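Local structure of octenoyl-CoA reductase/carboxylase (Streptomyces sp., 4A0S) at residues Glu366-Gln369 and Ala370-Arg373; Arg435-Pro438 and Leu439-Leu442. The protein is a tetrameric, NADP-dependent 2-octenoyl-CoA carboxylase/reductase that probably supplies an extender unit for cinnabaramide polyketide biosynthesis. All coordinates share one frame; numbering follows the deposited sequence.

Interaction 1 (Glu366-Gln369 and Ala370-Arg373); sequences EEQQ and ATNR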
loop_
_atom_site.group_PDB
_atom_site.type_symbol
_atom_site.label_atom_id
_atom_site.label_comp_id
_atom_site.label_asym_id
_atom_site.label_seq_id
_atom_site.Cartn_x
_atom_site.Cartn_y
_atom_site.Cartn_z
ATOM N N GLU A 366 -11.782 9.993 9.158
ATOM C CA GLU A 366 -12.082 9.566 7.794
ATOM C C GLU A 366 -12.743 8.193 7.794
ATOM O O GLU A 366 -13.758 7.976 7.142
ATOM C CB GLU A 366 -10.836 9.566 6.899
ATOM C CG GLU A 366 -11.163 9.079 5.497
ATOM C CD GLU A 366 -10.005 9.098 4.561
ATOM O OE1 GLU A 366 -8.982 8.431 4.850
ATOM O OE2 GLU A 366 -10.128 9.759 3.510
ATOM N N GLU A 367 -12.171 7.277 8.548
ATOM C CA GLU A 367 -12.705 5.922 8.628
ATOM C C GLU A 367 -14.089 5.910 9.228
ATOM O O GLU A 367 -14.928 5.097 8.870
ATOM C CB GLU A 367 -11.779 5.040 9.453
ATOM C CG GLU A 367 -10.516 4.799 8.729
ATOM C CD GLU A 367 -9.440 4.250 9.606
ATOM O OE1 GLU A 367 -9.310 4.674 10.773
ATOM O OE2 GLU A 367 -8.730 3.373 9.102
ATOM N N GLN A 368 -14.302 6.823 10.161
ATOM C CA GLN A 368 -15.556 6.916 10.841
ATOM C C GLN A 368 -16.614 7.450 9.916
ATOM O O GLN A 368 -17.726 6.977 9.940
ATOM C CB GLN A 368 -15.406 7.772 12.081
ATOM C CG GLN A 368 -14.726 6.992 13.200
ATOM C CD GLN A 368 -15.661 5.960 13.814
ATOM O OE1 GLN A 368 -16.737 5.674 13.269
ATOM N NE2 GLN A 368 -15.245 5.375 14.930
ATOM N N GLN A 369 -16.247 8.434 9.096
ATOM C CA GLN A 369 -17.145 8.909 8.056
ATOM C C GLN A 369 -17.484 7.808 7.069
ATOM O O GLN A 369 -18.638 7.677 6.670
ATOM C CB GLN A 369 -16.540 10.058 7.273
ATOM C CG GLN A 369 -17.385 10.389 6.059
ATOM C CD GLN A 369 -16.851 11.572 5.323
ATOM O OE1 GLN A 369 -17.340 12.689 5.495
ATOM N NE2 GLN A 369 -15.820 11.351 4.522
ATOM N N ALA A 370 -16.471 7.044 6.661
ATOM C CA ALA A 370 -16.691 5.925 5.750
ATOM C C ALA A 370 -17.661 4.946 6.391
ATOM O O ALA A 370 -18.584 4.444 5.741
ATOM C CB ALA A 370 -15.388 5.237 5.456
ATOM N N THR A 371 -17.437 4.670 7.672
ATOM C CA THR A 371 -18.331 3.799 8.419
ATOM C C THR A 371 -19.749 4.358 8.380
ATOM O O THR A 371 -20.713 3.662 8.056
ATOM C CB THR A 371 -17.832 3.629 9.857
ATOM O OG1 THR A 371 -16.529 3.029 9.814
ATOM C CG2 THR A 371 -18.786 2.734 10.660
ATOM N N ASN A 372 -19.857 5.630 8.714
ATOM C CA ASN A 372 -21.141 6.313 8.762
ATOM C C ASN A 372 -21.852 6.235 7.417
ATOM O O ASN A 372 -23.056 6.041 7.369
ATOM C CB ASN A 372 -20.950 7.772 9.182
ATOM C CG ASN A 372 -22.211 8.380 9.725
ATOM O OD1 ASN A 372 -23.020 7.697 10.359
ATOM N ND2 ASN A 372 -22.384 9.666 9.502
ATOM N N ARG A 373 -21.094 6.346 6.330
ATOM C CA ARG A 373 -21.666 6.238 4.996
ATOM C C ARG A 373 -22.298 4.887 4.755
ATOM O O ARG A 373 -23.300 4.786 4.063
ATOM C CB ARG A 373 -20.610 6.503 3.939
ATOM C CG ARG A 373 -20.321 7.946 3.824
ATOM C CD ARG A 373 -19.052 8.151 3.073
ATOM N NE ARG A 373 -18.879 9.565 2.800
ATOM C CZ ARG A 373 -17.879 10.068 2.083
ATOM N NH1 ARG A 373 -16.934 9.277 1.583
ATOM N NH2 ARG A 373 -17.817 11.373 1.888
#
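The amide of Gln369 lies over one face of the Arg373 guanidinium, the two planes only 8° apart, in an offset stack across one turn of helix 365-376. Gln369 NE2 sits toward the rim of that face, 3.3 Å from Arg373 NH2; both are donors, so the contact is stacking and not a hydrogen bond. Gln369 reaches it with CG anti to its own N (chi1 171°) and an extended chain, whose CG also passes 3.7 Å from Arg373 NE. At the far end of the arginine, NH1 comes near Arg305 of a neighbouring subunit, a like charge. An alanine in place of Arg373 removes the flat surface on which the Gln369 amide rests, and that amide would probably be freer to turn.

On the inner side of the helix, Glu367 O accepts two hydrogen bonds from Thr371, from N and from OG1, both 2.8 Å long and reaching it from opposite faces of its plane. The hydroxyl can double back because OG1 stands beside the threonine's own N (chi1 -61°). Thr371 packs on Ala203 and Tyr207 of helix 200-210, while the carboxylate of Glu367 binds Arg208 and Ser212. The chemistry is thus divided: the threonine hydroxyl is satisfied within its own helix, which suits its buried place, whereas the glutamate carboxylate ties that helix to its neighbour.

Interaction 2 (Arg435-Pro438 and Leu439-Leu442); sequences RLNP and LRGL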
loop_
_atom_site.group_PDB
_atom_site.type_symbol
_atom_site.label_atom_id
_atom_site.label_comp_id
_atom_site.label_asym_id
_atom_site.label_seq_id
_atom_site.Cartn_x
_atom_site.Cartn_y
_atom_site.Cartn_z
ATOM N N ARG A 435 -34.688 -5.113 9.437
ATOM C CA ARG A 435 -33.364 -5.148 8.838
ATOM C C ARG A 435 -32.407 -4.310 9.684
ATOM O O ARG A 435 -31.239 -4.658 9.840
ATOM C CB ARG A 435 -33.381 -4.657 7.386
ATOM C CG ARG A 435 -32.004 -4.096 6.905
ATOM C CD ARG A 435 -31.602 -4.530 5.507
ATOM N NE ARG A 435 -30.234 -4.103 5.167
ATOM C CZ ARG A 435 -29.114 -4.680 5.616
ATOM N NH1 ARG A 435 -29.163 -5.713 6.456
ATOM N NH2 ARG A 435 -27.932 -4.219 5.228
ATOM N N LEU A 436 -32.911 -3.205 10.223
ATOM C CA LEU A 436 -32.101 -2.307 11.023
ATOM C C LEU A 436 -31.818 -2.847 12.412
ATOM O O LEU A 436 -30.912 -2.375 13.078
ATOM C CB LEU A 436 -32.757 -0.935 11.127
ATOM C CG LEU A 436 -32.827 -0.172 9.810
ATOM C CD1 LEU A 436 -33.670 1.056 9.982
ATOM C CD2 LEU A 436 -31.414 0.185 9.309
ATOM N N ASN A 437 -32.579 -3.838 12.856
ATOM C CA ASN A 437 -32.369 -4.382 14.194
ATOM C C ASN A 437 -32.323 -5.882 14.177
ATOM O O ASN A 437 -33.177 -6.514 14.796
ATOM C CB ASN A 437 -33.478 -3.928 15.140
ATOM C CG ASN A 437 -33.414 -2.457 15.431
ATOM O OD1 ASN A 437 -32.718 -2.032 16.349
ATOM N ND2 ASN A 437 -34.147 -1.671 14.662
ATOM N N PRO A 438 -31.316 -6.464 13.484
ATOM C CA PRO A 438 -31.192 -7.909 13.392
ATOM C C PRO A 438 -31.081 -8.553 14.764
ATOM O O PRO A 438 -31.533 -9.682 14.964
ATOM C CB PRO A 438 -29.888 -8.100 12.617
ATOM C CG PRO A 438 -29.150 -6.811 12.768
ATOM C CD PRO A 438 -30.219 -5.781 12.777
ATOM N N LEU A 439 -30.497 -7.823 15.708
ATOM C CA LEU A 439 -30.251 -8.367 17.036
ATOM C C LEU A 439 -31.315 -8.029 18.069
ATOM O O LEU A 439 -31.132 -8.321 19.249
ATOM C CB LEU A 439 -28.873 -7.932 17.536
ATOM C CG LEU A 439 -27.688 -8.389 16.679
ATOM C CD1 LEU A 439 -26.403 -7.936 17.325
ATOM C CD2 LEU A 439 -27.677 -9.920 16.446
ATOM N N ARG A 440 -32.436 -7.461 17.635
ATOM C CA ARG A 440 -33.460 -7.037 18.580
ATOM C C ARG A 440 -33.847 -8.211 19.480
ATOM O O ARG A 440 -34.120 -9.313 18.993
ATOM C CB ARG A 440 -34.704 -6.529 17.856
ATOM C CG ARG A 440 -35.715 -5.913 18.793
ATOM C CD ARG A 440 -37.141 -5.994 18.250
ATOM N NE ARG A 440 -37.258 -5.570 16.849
ATOM C CZ ARG A 440 -36.983 -4.350 16.383
ATOM N NH1 ARG A 440 -36.535 -3.395 17.190
ATOM N NH2 ARG A 440 -37.146 -4.090 15.092
ATOM N N GLY A 441 -33.826 -7.976 20.787
ATOM C CA GLY A 441 -34.325 -8.970 21.746
ATOM C C GLY A 441 -33.415 -10.161 22.018
ATOM O O GLY A 441 -33.711 -10.974 22.896
ATOM N N LEU A 442 -32.310 -10.270 21.283
ATOM C CA LEU A 442 -31.382 -11.394 21.459
ATOM C C LEU A 442 -30.447 -11.147 22.612
ATOM O O LEU A 442 -30.077 -10.016 22.873
ATOM C CB LEU A 442 -30.557 -11.637 20.199
ATOM C CG LEU A 442 -31.335 -12.031 18.940
ATOM C CD1 LEU A 442 -30.364 -12.571 17.911
ATOM C CD2 LEU A 442 -32.433 -13.041 19.247
HETATM O O HOH W 1 -34.977 -0.278 17.514
HETATM O O HOH W 2 -33.549 -10.623 16.565
#
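Asn437 and Arg440 face each other across a type I beta turn, Asn437 to Arg440, which follows the short helix 433-436 and runs on into a type II turn from Leu439 to Leu442. The arginine folds back so that its guanidinium lies over the asparagine side chain: Asn437 CB stands 3.7 Å from Arg440 NH2, above one face and toward its rim. The amide and guanidinium planes are inclined by 36°, so the groups cross without stacking flat. A bend at chi3 (-48°) turns the arginine's end back over the turn. Each polar end has partners beyond the turn, Arg440 NH2 in a salt bridge with Asp434 and Asn437 ND2 bonded to Glu433 O and Glu195. The bonds to Glu433 and Asp434 probably hold both groups against helix 433-436, while Glu195 belongs to helix 193-197. A water in the guanidinium plane, at its edge, makes weak bonds to Asn437 OD1 and Arg440 NH1.

The backbone closes the first turn through Arg440 N to Asn437 O at 3.1 Å. Leu442 N closes the second on Leu439 O, and Gly441 takes the positive phi (76°) at the third position of this type II turn. Pro438 CG lies 4.5 Å from Leu439 CG, an apolar approach between adjacent residues. Pro438 also touches Leu264 and Val381, whereas Leu439 meets Ala260 of helix 255-263 and Ser385 of strand 384-389. A second water spans the two turns, donating to Pro438 O at 2.7 Å and to Arg440 O at 2.8 Å.

How the interactions relate
Interactions 1 and 2 follow each other along the chain, with their centres 22 Å apart and nearest atoms about 10 Å apart, so they do not touch. Both lie near the bound ligands, at different places. In 366-373 the side chain of Gln368 is about 7 Å from octanoyl-CoA and about 8 Å from NADP, and about 6 Å from the side chain of the NADP-binding Thr205. In 435-442 the side chain of Leu439 is about 9 Å from NADP and about 7 Å from Gly232, another cofactor-binding residue. Interaction 1 also meets neighbouring subunits, whereas interaction 2 packs within its own chain.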